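Long-range contacts in phosphoribosylformylglycinamidine synthase 2 (Thermus thermophilus, PDB 3VIU), which belongs to the AIR synthase related (PurM-like) family and, in this model, holds adenosine-5'-diphosphate and a magnesium ion: residues E468-V473 / V541-V546; G429-L434 / S474-K479; A119-L124 / V443-D448; P480-D485 / G516-S521; G461-L466 / K509-A514. All coordinates share one frame; numbering follows the deposited sequence.

Contact 1 (E468-V473 / V541-V546); sequences EACRNV and VGVVGV. With MG (magnesium ion), chain D.
The helix segment 468-473 lies over the strand segment 541-546 with axes 7.8 Å apart at their closest. Their N-to-C directions differ by 29°, so the two run roughly the same way. No hydrogen bond joins them; they meet through small apolar groups. The methyl of Ala469 points at the strand, and its CB sits 3.5 Å from Val543 CG2. Val543 CG2 lies anti to the carbonyl carbon, which places it between Ala469 and Cys470. Cys470 SG touches the same methyl at 3.8 Å. One turn further on, Val473 crosses Val543 obliquely, with Val473 CG2 4.0 Å from Val543 CG1. Its other branch, Val473 CG1, rests 4.0 Å from Gly545 CA, an approach made possible by the missing side chain. Another side of the helix is polar. There Asn472 OD1 binds the magnesium ion at 2.6 Å, while its ND2 bonds to Asp448. Glu468 OE1 accepts a hydrogen bond from water 1, itself a ligand of the ion. The segment thus has an apolar side on the strand and a polar side at the metal. Dispersion and burial seat it on the sheet, and the same turn carries Asn472 to the metal.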
# COMPACT_ATOMS: atom_id res chain seq x y z
N GLU A 468 -1.72 -13.35 1.50
CA GLU A 468 -3.08 -12.93 1.17
C GLU A 468 -3.12 -12.04 -0.07
O GLU A 468 -3.90 -12.29 -0.99
CB GLU A 468 -3.72 -12.20 2.35
CG GLU A 468 -5.21 -11.93 2.14
CD GLU A 468 -5.90 -11.32 3.36
OE1 GLU A 468 -7.15 -11.30 3.39
OE2 GLU A 468 -5.20 -10.84 4.28
N ALA A 469 -2.29 -11.01 -0.10
CA ALA A 469 -2.27 -10.11 -1.25
C ALA A 469 -2.01 -10.89 -2.54
O ALA A 469 -2.68 -10.69 -3.55
CB ALA A 469 -1.21 -9.03 -1.05
N CYS A 470 -1.03 -11.79 -2.51
CA CYS A 470 -0.73 -12.59 -3.68
C CYS A 470 -1.89 -13.53 -4.02
O CYS A 470 -2.17 -13.77 -5.19
CB CYS A 470 0.54 -13.41 -3.46
SG CYS A 470 2.02 -12.41 -3.42
N ARG A 471 -2.55 -14.06 -2.99
CA ARG A 471 -3.67 -14.96 -3.19
C ARG A 471 -4.82 -14.22 -3.87
O ARG A 471 -5.45 -14.74 -4.78
CB ARG A 471 -4.15 -15.53 -1.84
CG ARG A 471 -5.15 -16.69 -1.98
CD ARG A 471 -5.71 -17.11 -0.63
NE ARG A 471 -4.64 -17.31 0.34
CZ ARG A 471 -4.55 -16.67 1.50
NH1 ARG A 471 -3.54 -16.92 2.31
NH2 ARG A 471 -5.48 -15.78 1.86
N ASN A 472 -5.08 -13.00 -3.42
CA ASN A 472 -6.15 -12.20 -3.98
C ASN A 472 -5.97 -11.90 -5.46
O ASN A 472 -6.95 -11.86 -6.21
CB ASN A 472 -6.32 -10.90 -3.20
CG ASN A 472 -7.02 -11.12 -1.89
OD1 ASN A 472 -8.06 -11.78 -1.84
ND2 ASN A 472 -6.46 -10.57 -0.81
N VAL A 473 -4.73 -11.68 -5.87
CA VAL A 473 -4.43 -11.40 -7.27
C VAL A 473 -4.53 -12.70 -8.06
O VAL A 473 -5.06 -12.73 -9.16
CB VAL A 473 -3.01 -10.80 -7.41
CG1 VAL A 473 -2.53 -10.91 -8.85
CG2 VAL A 473 -3.04 -9.35 -6.98
N VAL A 541 0.88 -4.77 2.63
CA VAL A 541 1.45 -5.33 1.41
C VAL A 541 0.59 -5.12 0.18
O VAL A 541 -0.56 -5.54 0.13
CB VAL A 541 1.69 -6.84 1.59
CG1 VAL A 541 2.29 -7.43 0.31
CG2 VAL A 541 2.61 -7.07 2.78
N GLY A 542 1.17 -4.46 -0.81
CA GLY A 542 0.48 -4.21 -2.06
C GLY A 542 1.12 -5.09 -3.11
O GLY A 542 2.35 -5.12 -3.24
N VAL A 543 0.30 -5.82 -3.85
CA VAL A 543 0.79 -6.71 -4.89
C VAL A 543 0.18 -6.40 -6.24
O VAL A 543 -1.02 -6.17 -6.35
CB VAL A 543 0.49 -8.19 -4.56
CG1 VAL A 543 0.79 -9.07 -5.78
CG2 VAL A 543 1.32 -8.65 -3.37
N VAL A 544 1.02 -6.40 -7.27
CA VAL A 544 0.56 -6.14 -8.62
C VAL A 544 0.82 -7.39 -9.45
O VAL A 544 1.84 -8.05 -9.29
CB VAL A 544 1.29 -4.94 -9.26
CG1 VAL A 544 0.93 -4.84 -10.74
CG2 VAL A 544 0.90 -3.65 -8.56
N GLY A 545 -0.12 -7.70 -10.33
CA GLY A 545 0.03 -8.85 -11.21
C GLY A 545 -0.65 -8.56 -12.53
O GLY A 545 -1.32 -7.54 -12.67
N VAL A 546 -0.47 -9.44 -13.51
CA VAL A 546 -1.10 -9.23 -14.80
C VAL A 546 -1.84 -10.47 -15.25
O VAL A 546 -1.56 -11.57 -14.78
CB VAL A 546 -0.06 -8.85 -15.88
CG1 VAL A 546 0.97 -9.96 -16.01
CG2 VAL A 546 -0.76 -8.59 -17.20
MG MG D . -10.21 -11.86 -0.40
O HOH W 1 -8.57 -12.58 1.32
O HOH W 2 -11.89 -13.27 0.88

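Contact 2 (G429-L434 / S474-K479); sequences GDAAVL and SVVGAK. With MG (magnesium ion), chain D.
The loop leading into strand 432-436 passes close to the end of helix 458-475, and the CA atoms of Gly429 and Val476 are 6.0 Å apart. Val476 carries most of the contact. Its CG1 lies anti to the carbonyl carbon (chi1 -64°) and reaches into the bend of the loop. Val476 CG1 is 3.4 Å from Asp430 N and 3.5 Å from Ala431 N, so a methyl group lies against two backbone amides. Gly429 has no side chain, and CG1 packs against its CA as well. Val476 CG2 takes the crowded position between N and the carbonyl carbon. Val476 CG2 meets Val433 CG2 tip to tip at 3.8 Å and also touches the methyl of Ala431. Beside this group Asp430 crosses Val475 obliquely. Val475 CG1, anti to the backbone N, presses to 3.1 Å from Asp430 OD2, a tight approach. The other oxygen, Asp430 OD1, binds the magnesium ion at 2.6 Å, with Asn472, Asp620 and two waters as further ligands. After the helix, Gly477 turns the chain with positive phi (100°) in a Schellman motif, and Gly477 N bonds to Ser474 O at 2.9 Å. The two carboxylate oxygens of Asp430 therefore have unlike surroundings. OD1 faces the cation, whereas OD2 is pressed by a valine methyl. The ion probably keeps Asp430 ionised, and the packing of Val475 and Val476 probably limits how far the carboxylate and its loop can shift.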
# COMPACT_ATOMS: atom_id res chain seq x y z
N GLY A 429 -14.15 -8.61 -8.01
CA GLY A 429 -13.18 -9.69 -7.93
C GLY A 429 -12.41 -9.47 -6.64
O GLY A 429 -12.54 -8.41 -6.04
N ASP A 430 -11.62 -10.45 -6.20
CA ASP A 430 -10.85 -10.31 -4.96
C ASP A 430 -9.74 -9.26 -5.06
O ASP A 430 -9.19 -8.82 -4.06
CB ASP A 430 -10.27 -11.65 -4.53
CG ASP A 430 -11.27 -12.51 -3.79
OD1 ASP A 430 -11.50 -12.25 -2.59
OD2 ASP A 430 -11.84 -13.43 -4.40
N ALA A 431 -9.39 -8.88 -6.28
CA ALA A 431 -8.37 -7.86 -6.48
C ALA A 431 -8.92 -6.93 -7.53
O ALA A 431 -9.72 -7.34 -8.36
CB ALA A 431 -7.07 -8.50 -6.96
N ALA A 432 -8.52 -5.67 -7.49
CA ALA A 432 -8.98 -4.71 -8.48
C ALA A 432 -8.31 -5.09 -9.79
O ALA A 432 -7.12 -5.43 -9.81
CB ALA A 432 -8.59 -3.31 -8.08
N VAL A 433 -9.06 -5.06 -10.88
CA VAL A 433 -8.52 -5.41 -12.20
C VAL A 433 -8.70 -4.27 -13.18
O VAL A 433 -9.81 -3.98 -13.61
CB VAL A 433 -9.23 -6.67 -12.77
CG1 VAL A 433 -8.77 -6.94 -14.19
CG2 VAL A 433 -8.94 -7.87 -11.89
N LEU A 434 -7.60 -3.62 -13.54
CA LEU A 434 -7.63 -2.51 -14.49
C LEU A 434 -7.30 -3.00 -15.89
O LEU A 434 -6.20 -3.50 -16.15
CB LEU A 434 -6.62 -1.43 -14.09
CG LEU A 434 -6.81 -0.60 -12.82
CD1 LEU A 434 -8.18 0.04 -12.83
CD2 LEU A 434 -6.62 -1.46 -11.59
N SER A 474 -4.03 -13.79 -7.48
CA SER A 474 -4.08 -15.10 -8.12
C SER A 474 -5.52 -15.53 -8.33
O SER A 474 -5.85 -16.17 -9.33
CB SER A 474 -3.38 -16.15 -7.26
OG SER A 474 -2.02 -15.83 -7.11
N VAL A 475 -6.36 -15.18 -7.37
CA VAL A 475 -7.77 -15.52 -7.39
C VAL A 475 -8.57 -14.89 -8.54
O VAL A 475 -9.59 -15.44 -8.95
CB VAL A 475 -8.41 -15.17 -6.03
CG1 VAL A 475 -9.91 -15.07 -6.14
CG2 VAL A 475 -8.04 -16.23 -5.02
N VAL A 476 -8.12 -13.75 -9.06
CA VAL A 476 -8.85 -13.17 -10.18
C VAL A 476 -8.20 -13.64 -11.47
O VAL A 476 -8.61 -13.26 -12.57
CB VAL A 476 -8.93 -11.60 -10.14
CG1 VAL A 476 -9.73 -11.16 -8.91
CG2 VAL A 476 -7.54 -10.97 -10.15
N GLY A 477 -7.17 -14.47 -11.33
CA GLY A 477 -6.50 -15.04 -12.48
C GLY A 477 -5.19 -14.42 -12.91
O GLY A 477 -4.68 -14.73 -13.98
N ALA A 478 -4.62 -13.55 -12.09
CA ALA A 478 -3.37 -12.92 -12.47
C ALA A 478 -2.17 -13.45 -11.69
O ALA A 478 -2.31 -13.94 -10.57
CB ALA A 478 -3.50 -11.41 -12.28
N LYS A 479 -0.98 -13.36 -12.29
CA LYS A 479 0.23 -13.83 -11.64
C LYS A 479 0.99 -12.71 -10.93
O LYS A 479 1.37 -11.71 -11.55
CB LYS A 479 1.18 -14.51 -12.63
CG LYS A 479 2.48 -14.97 -11.98
CD LYS A 479 3.33 -15.78 -12.93
CE LYS A 479 4.64 -16.20 -12.28
NZ LYS A 479 5.50 -16.97 -13.24
MG MG D . -10.21 -11.86 -0.40
O HOH W 1 -8.57 -12.58 1.32
O HOH W 2 -11.89 -13.27 0.88

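Contact 3 (A119-L124 / V443-D448); sequences ALLDSL and VAAKVD
Two AIR synthase related N-terminal domains of the same chain meet here, sheet against sheet. The two six-stranded sheets share one strand order, consistent with the paired domains of PurM-like proteins being joined in a single polypeptide. Segments 119-124 and 443-448 run almost parallel, at 13°, with axes 7.9 Å apart at their closest. No backbone hydrogen bond links them, and the gap is bridged by side chains. Leu121 points toward the other strand. Its CG is anti to the carbonyl carbon (chi1 -67°), and the chi2 of 82° sends CD2 across the gap. Leu121 CD2 lies 4.0 Å from Lys446 CA, against the backbone. Leu121 CD2 also has Ala445 CB and Val447 CG1 each at 4.3 Å, one to each side along the strand. Val447 CG2, anti to the backbone N, reaches to 3.7 Å from Ser123 OG. This hydroxyl is buried and finds no polar partner in the model. Asp122 and Lys446 turn their CB atoms away from the interface. In the first sheet, strand 116-126 lies between strands 172-182 and 156-163. Leu178 of strand 172-182 extends the junction by touching Val443 and Ala445. In the second sheet, strand 441-448 lies between strands 432-436 and 538-548, and Ala444, Lys446 and Asp448 turn to helix 458-475 on its other face.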
# COMPACT_ATOMS: atom_id res chain seq x y z
N ALA A 119 -4.59 4.10 -10.94
CA ALA A 119 -5.35 3.66 -9.78
C ALA A 119 -4.72 4.01 -8.43
O ALA A 119 -3.50 4.13 -8.30
CB ALA A 119 -5.58 2.17 -9.87
N LEU A 120 -5.60 4.16 -7.44
CA LEU A 120 -5.21 4.43 -6.06
C LEU A 120 -5.88 3.41 -5.15
O LEU A 120 -7.01 2.99 -5.41
CB LEU A 120 -5.66 5.84 -5.63
CG LEU A 120 -4.83 7.02 -6.14
CD1 LEU A 120 -5.58 8.32 -5.93
CD2 LEU A 120 -3.49 7.03 -5.43
N LEU A 121 -5.17 2.97 -4.12
CA LEU A 121 -5.72 2.03 -3.15
C LEU A 121 -5.36 2.60 -1.79
O LEU A 121 -4.23 3.05 -1.57
CB LEU A 121 -5.12 0.63 -3.31
CG LEU A 121 -5.44 -0.18 -4.58
CD1 LEU A 121 -4.52 0.27 -5.71
CD2 LEU A 121 -5.24 -1.68 -4.31
N ASP A 122 -6.31 2.60 -0.87
CA ASP A 122 -6.06 3.13 0.47
C ASP A 122 -6.02 2.03 1.53
O ASP A 122 -6.78 1.07 1.48
CB ASP A 122 -7.14 4.16 0.83
CG ASP A 122 -8.54 3.62 0.67
OD1 ASP A 122 -8.91 3.24 -0.46
OD2 ASP A 122 -9.29 3.58 1.67
N SER A 123 -5.10 2.17 2.47
CA SER A 123 -4.95 1.21 3.55
C SER A 123 -5.16 2.00 4.83
O SER A 123 -4.30 2.78 5.24
CB SER A 123 -3.55 0.59 3.50
OG SER A 123 -3.55 -0.70 4.09
N LEU A 124 -6.31 1.79 5.47
CA LEU A 124 -6.68 2.53 6.67
C LEU A 124 -6.86 1.74 7.97
O LEU A 124 -7.42 0.64 7.99
CB LEU A 124 -7.95 3.33 6.39
CG LEU A 124 -8.00 4.08 5.05
CD1 LEU A 124 -9.33 4.78 4.89
CD2 LEU A 124 -6.85 5.09 4.98
N VAL A 443 -4.35 -5.53 -15.38
CA VAL A 443 -3.45 -5.38 -14.24
C VAL A 443 -4.26 -5.54 -12.96
O VAL A 443 -5.25 -4.83 -12.76
CB VAL A 443 -2.80 -4.00 -14.24
CG1 VAL A 443 -1.82 -3.88 -13.09
CG2 VAL A 443 -2.12 -3.75 -15.58
N ALA A 444 -3.86 -6.48 -12.10
CA ALA A 444 -4.56 -6.72 -10.85
C ALA A 444 -3.76 -6.17 -9.66
O ALA A 444 -2.53 -6.23 -9.66
CB ALA A 444 -4.81 -8.21 -10.67
N ALA A 445 -4.46 -5.66 -8.66
CA ALA A 445 -3.82 -5.09 -7.49
C ALA A 445 -4.63 -5.26 -6.21
O ALA A 445 -5.86 -5.24 -6.22
CB ALA A 445 -3.56 -3.61 -7.72
N LYS A 446 -3.92 -5.42 -5.10
CA LYS A 446 -4.56 -5.58 -3.81
C LYS A 446 -3.56 -5.24 -2.71
O LYS A 446 -2.36 -5.39 -2.88
CB LYS A 446 -5.06 -7.01 -3.66
CG LYS A 446 -6.39 -7.16 -2.92
CD LYS A 446 -6.26 -6.89 -1.45
CE LYS A 446 -7.60 -7.05 -0.75
NZ LYS A 446 -8.59 -6.08 -1.28
N VAL A 447 -4.07 -4.76 -1.58
CA VAL A 447 -3.23 -4.43 -0.44
C VAL A 447 -3.86 -5.12 0.77
O VAL A 447 -5.07 -5.05 0.95
CB VAL A 447 -3.16 -2.91 -0.21
CG1 VAL A 447 -4.56 -2.32 -0.15
CG2 VAL A 447 -2.43 -2.61 1.08
N ASP A 448 -3.05 -5.80 1.58
CA ASP A 448 -3.59 -6.51 2.76
C ASP A 448 -2.68 -6.50 3.97
O ASP A 448 -1.49 -6.23 3.88
CB ASP A 448 -3.84 -7.99 2.46
CG ASP A 448 -5.01 -8.24 1.54
OD1 ASP A 448 -4.74 -8.65 0.39
OD2 ASP A 448 -6.18 -8.05 1.96

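Contact 4 (P480-D485 / G516-S521); sequences PLAYTD and GVPVVS. With ADP (adenosine-5'-diphosphate), chain B.
Tyr483 and Asp485 both hold their first side-chain bond in the crowded position between backbone N and carbonyl carbon, at chi1 74° and 64°. For Tyr483 this sets the ring alongside Val519, the two side chains pointing the same way. Val519 CA makes a CH-pi contact over one face of the Tyr483 ring, 4.0 Å from its centroid. Val519 CG1 presses tightly on Tyr483 CZ at 3.2 Å, and Val517 O lies at the ring edge. The backbones pair as parallel strands. Tyr483 N donates to Pro518 O at 3.0 Å, in the carbonyl plane, and Val520 N donates to Tyr483 O at 3.1 Å, nearly along the C=O axis. Thr484 OG1, anti to its backbone N, shares a hydrogen bond of 3.1 Å with Ser521 OG, which also bonds to Phe82 O. Asp485 turns its carboxylate to the adenine of ADP. N6 of the ligand donates to Asp485 OD1 at 3.0 Å, while Asp485 OD2 comes 2.7 Å from N1. Both are ordinarily acceptors, so a proton may be held there, although none is resolved. At the other end, Val517 CG2 packs on Pro480 CB and Val517 CG1 on Ala482 CA. The segments belong to the beta-alpha-beta unit of strand 479-488, helix 495-515 and strand 519-525. Strand 538-548 lies along the other edge of 479-488. Helix 458-475 packs on Pro480, Tyr483 and Val517, while Phe82 of strand 78-86, from the first N-terminal domain, touches Thr484 and Val520.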
# COMPACT_ATOMS: atom_id res chain seq x y z
N PRO A 480 1.24 -12.88 -9.62
CA PRO A 480 1.96 -11.91 -8.78
C PRO A 480 3.30 -11.57 -9.40
O PRO A 480 4.13 -12.45 -9.62
CB PRO A 480 2.12 -12.66 -7.46
CG PRO A 480 0.96 -13.59 -7.44
CD PRO A 480 0.93 -14.09 -8.85
N LEU A 481 3.54 -10.30 -9.68
CA LEU A 481 4.80 -9.89 -10.29
C LEU A 481 5.79 -9.35 -9.26
O LEU A 481 6.98 -9.57 -9.36
CB LEU A 481 4.56 -8.85 -11.38
CG LEU A 481 3.70 -9.32 -12.54
CD1 LEU A 481 3.45 -8.17 -13.48
CD2 LEU A 481 4.39 -10.47 -13.26
N ALA A 482 5.27 -8.63 -8.27
CA ALA A 482 6.11 -8.05 -7.22
C ALA A 482 5.22 -7.39 -6.19
O ALA A 482 4.01 -7.29 -6.39
CB ALA A 482 7.07 -7.03 -7.81
N TYR A 483 5.80 -6.92 -5.10
CA TYR A 483 5.00 -6.25 -4.10
C TYR A 483 5.66 -4.98 -3.60
O TYR A 483 6.80 -4.68 -3.94
CB TYR A 483 4.72 -7.18 -2.92
CG TYR A 483 5.88 -7.41 -2.00
CD1 TYR A 483 6.81 -8.42 -2.26
CD2 TYR A 483 6.05 -6.63 -0.86
CE1 TYR A 483 7.88 -8.64 -1.40
CE2 TYR A 483 7.11 -6.84 0.00
CZ TYR A 483 8.03 -7.84 -0.27
OH TYR A 483 9.09 -8.02 0.57
N THR A 484 4.90 -4.23 -2.81
CA THR A 484 5.34 -2.98 -2.21
C THR A 484 4.88 -3.13 -0.76
O THR A 484 3.77 -3.62 -0.51
CB THR A 484 4.65 -1.78 -2.89
OG1 THR A 484 5.17 -0.55 -2.36
CG2 THR A 484 3.14 -1.83 -2.66
N ASP A 485 5.71 -2.74 0.20
CA ASP A 485 5.33 -2.87 1.60
C ASP A 485 5.40 -1.57 2.36
O ASP A 485 6.45 -0.92 2.42
CB ASP A 485 6.22 -3.90 2.30
CG ASP A 485 7.67 -3.48 2.35
OD1 ASP A 485 8.25 -3.44 3.45
OD2 ASP A 485 8.23 -3.20 1.27
N GLY A 516 8.23 -16.55 -4.36
CA GLY A 516 8.95 -16.05 -5.52
C GLY A 516 8.36 -14.74 -6.01
O GLY A 516 8.08 -14.57 -7.19
N VAL A 517 8.16 -13.81 -5.08
CA VAL A 517 7.63 -12.49 -5.39
C VAL A 517 8.53 -11.49 -4.66
O VAL A 517 8.56 -11.46 -3.44
CB VAL A 517 6.18 -12.31 -4.86
CG1 VAL A 517 5.67 -10.93 -5.22
CG2 VAL A 517 5.28 -13.39 -5.45
N PRO A 518 9.29 -10.68 -5.41
CA PRO A 518 10.21 -9.68 -4.84
C PRO A 518 9.65 -8.29 -4.55
O PRO A 518 8.64 -7.89 -5.12
CB PRO A 518 11.31 -9.62 -5.89
CG PRO A 518 10.50 -9.70 -7.17
CD PRO A 518 9.49 -10.81 -6.87
N VAL A 519 10.33 -7.56 -3.64
CA VAL A 519 9.96 -6.18 -3.30
C VAL A 519 10.46 -5.31 -4.43
O VAL A 519 11.50 -5.57 -5.02
CB VAL A 519 10.71 -5.60 -2.08
CG1 VAL A 519 9.72 -5.21 -1.00
CG2 VAL A 519 11.78 -6.54 -1.60
N VAL A 520 9.75 -4.22 -4.68
CA VAL A 520 10.15 -3.34 -5.75
C VAL A 520 10.16 -1.91 -5.22
O VAL A 520 10.78 -1.01 -5.81
CB VAL A 520 9.20 -3.53 -6.95
CG1 VAL A 520 7.93 -2.74 -6.75
CG2 VAL A 520 9.92 -3.20 -8.22
N SER A 521 9.49 -1.71 -4.09
CA SER A 521 9.41 -0.40 -3.46
C SER A 521 8.64 -0.53 -2.16
O SER A 521 8.15 -1.62 -1.82
CB SER A 521 8.69 0.61 -4.36
OG SER A 521 7.32 0.29 -4.49
PB ADP B . 9.53 9.55 -1.00
O1B ADP B . 9.98 10.37 0.16
O2B ADP B . 8.02 9.05 -0.75
O3B ADP B . 9.62 10.49 -2.40
PA ADP B . 11.23 7.79 0.21
O1A ADP B . 12.51 8.53 0.36
O2A ADP B . 10.28 8.11 1.48
O3A ADP B . 10.50 8.24 -1.20
O5' ADP B . 11.46 6.17 0.16
C5' ADP B . 12.87 5.89 0.15
C4' ADP B . 13.26 4.79 -0.89
O4' ADP B . 13.45 3.49 -0.23
C3' ADP B . 12.20 4.55 -1.99
O3' ADP B . 12.86 4.18 -3.21
C2' ADP B . 11.35 3.42 -1.42
O2' ADP B . 10.67 2.67 -2.44
C1' ADP B . 12.36 2.59 -0.63
N9 ADP B . 11.75 1.96 0.55
C8 ADP B . 11.43 2.58 1.73
N7 ADP B . 10.90 1.74 2.56
C5 ADP B . 10.85 0.52 1.99
C6 ADP B . 10.39 -0.76 2.39
N6 ADP B . 9.85 -0.95 3.65
N1 ADP B . 10.49 -1.79 1.52
C2 ADP B . 11.01 -1.63 0.30
N3 ADP B . 11.45 -0.44 -0.12
C4 ADP B . 11.39 0.64 0.68

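Contact 5 (G461-L466 / K509-A514); sequences GAMHAL and KEASEA
The carboxylate of Glu510 carries the selenium of Met463 (selenomethionine) over one face. Met463 SE is 3.8 Å from Glu510 CD and almost as close to both oxygens, so it sits above the group and not at its edge. His464, whose CB turns away, bonds to Pro592 O through NE2. Glu510 is extended, Met463 bends at chi3 (56°), and the two side chains cross obliquely. The segments 461-466 and 509-514 cross at -37°, their axes 8.4 Å apart at the closest. The small Ala511 sits at the crossing, with Ala511 CB 3.9 Å from Met463 O, consistent with the close approach. Leu466 CB lies against the same methyl. Leu466 CD1 reaches further, to 3.6 Å from Ser512 N and on to Ser512 CB. The hydroxyl of Ser512 is used elsewhere, bonding to Val517 O just past the end of its own helix. Helices 458-475 and 495-515 thus pack side by side on one face of the second N-terminal sheet. Leu466 also reaches the strands, touching Tyr483, Val541 and Val543. Leu596 of helix 596-611 adjoins Met463, Glu510 and Ala514.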
# COMPACT_ATOMS: atom_id res chain seq x y z
N GLY A 461 2.18 -12.45 10.97
CA GLY A 461 1.28 -11.45 10.42
C GLY A 461 1.79 -10.91 9.09
O GLY A 461 1.03 -10.77 8.12
N ALA A 462 3.09 -10.62 9.03
CA ALA A 462 3.71 -10.11 7.82
C ALA A 462 3.62 -11.15 6.70
O ALA A 462 3.30 -10.82 5.56
CB ALA A 462 5.17 -9.76 8.09
N MSE A 463 3.89 -12.41 7.04
CA MSE A 463 3.83 -13.50 6.08
C MSE A 463 2.42 -13.63 5.52
O MSE A 463 2.24 -13.81 4.31
CB MSE A 463 4.23 -14.83 6.72
CG MSE A 463 5.72 -15.05 6.85
SE MSE A 463 6.07 -16.64 7.92
CE MSE A 463 5.05 -17.93 6.89
N HIS A 464 1.43 -13.56 6.41
CA HIS A 464 0.04 -13.66 6.02
C HIS A 464 -0.36 -12.55 5.07
O HIS A 464 -1.10 -12.77 4.12
CB HIS A 464 -0.87 -13.62 7.26
CG HIS A 464 -1.27 -14.97 7.75
ND1 HIS A 464 -2.12 -15.80 7.05
CD2 HIS A 464 -0.92 -15.66 8.87
CE1 HIS A 464 -2.29 -16.93 7.71
NE2 HIS A 464 -1.57 -16.87 8.82
N ALA A 465 0.16 -11.34 5.32
CA ALA A 465 -0.14 -10.18 4.48
C ALA A 465 0.31 -10.36 3.03
O ALA A 465 -0.48 -10.16 2.11
CB ALA A 465 0.50 -8.92 5.08
N LEU A 466 1.57 -10.74 2.83
CA LEU A 466 2.07 -10.95 1.48
C LEU A 466 1.33 -12.12 0.83
O LEU A 466 0.92 -12.06 -0.33
CB LEU A 466 3.58 -11.24 1.50
CG LEU A 466 4.37 -10.65 0.32
CD1 LEU A 466 5.79 -11.18 0.34
CD2 LEU A 466 3.69 -10.98 -0.99
N LYS A 509 10.35 -11.34 4.15
CA LYS A 509 11.44 -12.06 3.52
C LYS A 509 11.04 -13.51 3.27
O LYS A 509 11.13 -14.02 2.16
CB LYS A 509 12.67 -12.01 4.41
CG LYS A 509 13.81 -12.92 3.99
CD LYS A 509 14.83 -13.06 5.11
CE LYS A 509 16.03 -13.90 4.68
NZ LYS A 509 15.66 -15.26 4.16
N GLU A 510 10.58 -14.15 4.34
CA GLU A 510 10.19 -15.54 4.28
C GLU A 510 9.05 -15.82 3.31
O GLU A 510 9.10 -16.79 2.56
CB GLU A 510 9.83 -16.03 5.68
CG GLU A 510 9.54 -17.50 5.78
CD GLU A 510 9.60 -17.99 7.22
OE1 GLU A 510 9.21 -19.16 7.46
OE2 GLU A 510 10.04 -17.21 8.10
N ALA A 511 8.03 -14.96 3.30
CA ALA A 511 6.90 -15.14 2.39
C ALA A 511 7.35 -14.84 0.96
O ALA A 511 6.97 -15.52 0.02
CB ALA A 511 5.75 -14.22 2.78
N SER A 512 8.18 -13.81 0.83
CA SER A 512 8.69 -13.40 -0.47
C SER A 512 9.51 -14.50 -1.13
O SER A 512 9.34 -14.78 -2.31
CB SER A 512 9.54 -12.15 -0.31
OG SER A 512 10.12 -11.78 -1.54
N GLU A 513 10.40 -15.12 -0.35
CA GLU A 513 11.26 -16.16 -0.87
C GLU A 513 10.45 -17.39 -1.28
O GLU A 513 10.67 -17.96 -2.35
CB GLU A 513 12.30 -16.55 0.17
CG GLU A 513 13.36 -17.50 -0.34
CD GLU A 513 14.44 -17.80 0.70
OE1 GLU A 513 15.35 -18.61 0.40
OE2 GLU A 513 14.37 -17.22 1.81
N ALA A 514 9.51 -17.78 -0.44
CA ALA A 514 8.70 -18.96 -0.74
C ALA A 514 7.81 -18.80 -1.96
O ALA A 514 7.71 -19.72 -2.78
CB ALA A 514 7.87 -19.32 0.47

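From the N terminus, 119-124 comes first and has the longest separation from its partner. Contact 3 closes at 443-448 and joins the two N-terminal domains across 318 residues. Contact 2 opens before that, at 429-434, so it crosses contact 3. It closes at 474-479, after contacts 5 and 1 have opened on helix 458-475, and crosses both. Contact 4 opens at 480-485. Contact 5 then closes at 509-514 and contact 4 at 516-521, so these two cross. Contact 1 closes last, at 541-546, crossing contact 5 and enclosing contact 4. Contacts 1 and 2 share the magnesium ion, and contact 4 reaches ADP. Helix 458-475 is common to contacts 1, 2 and 5.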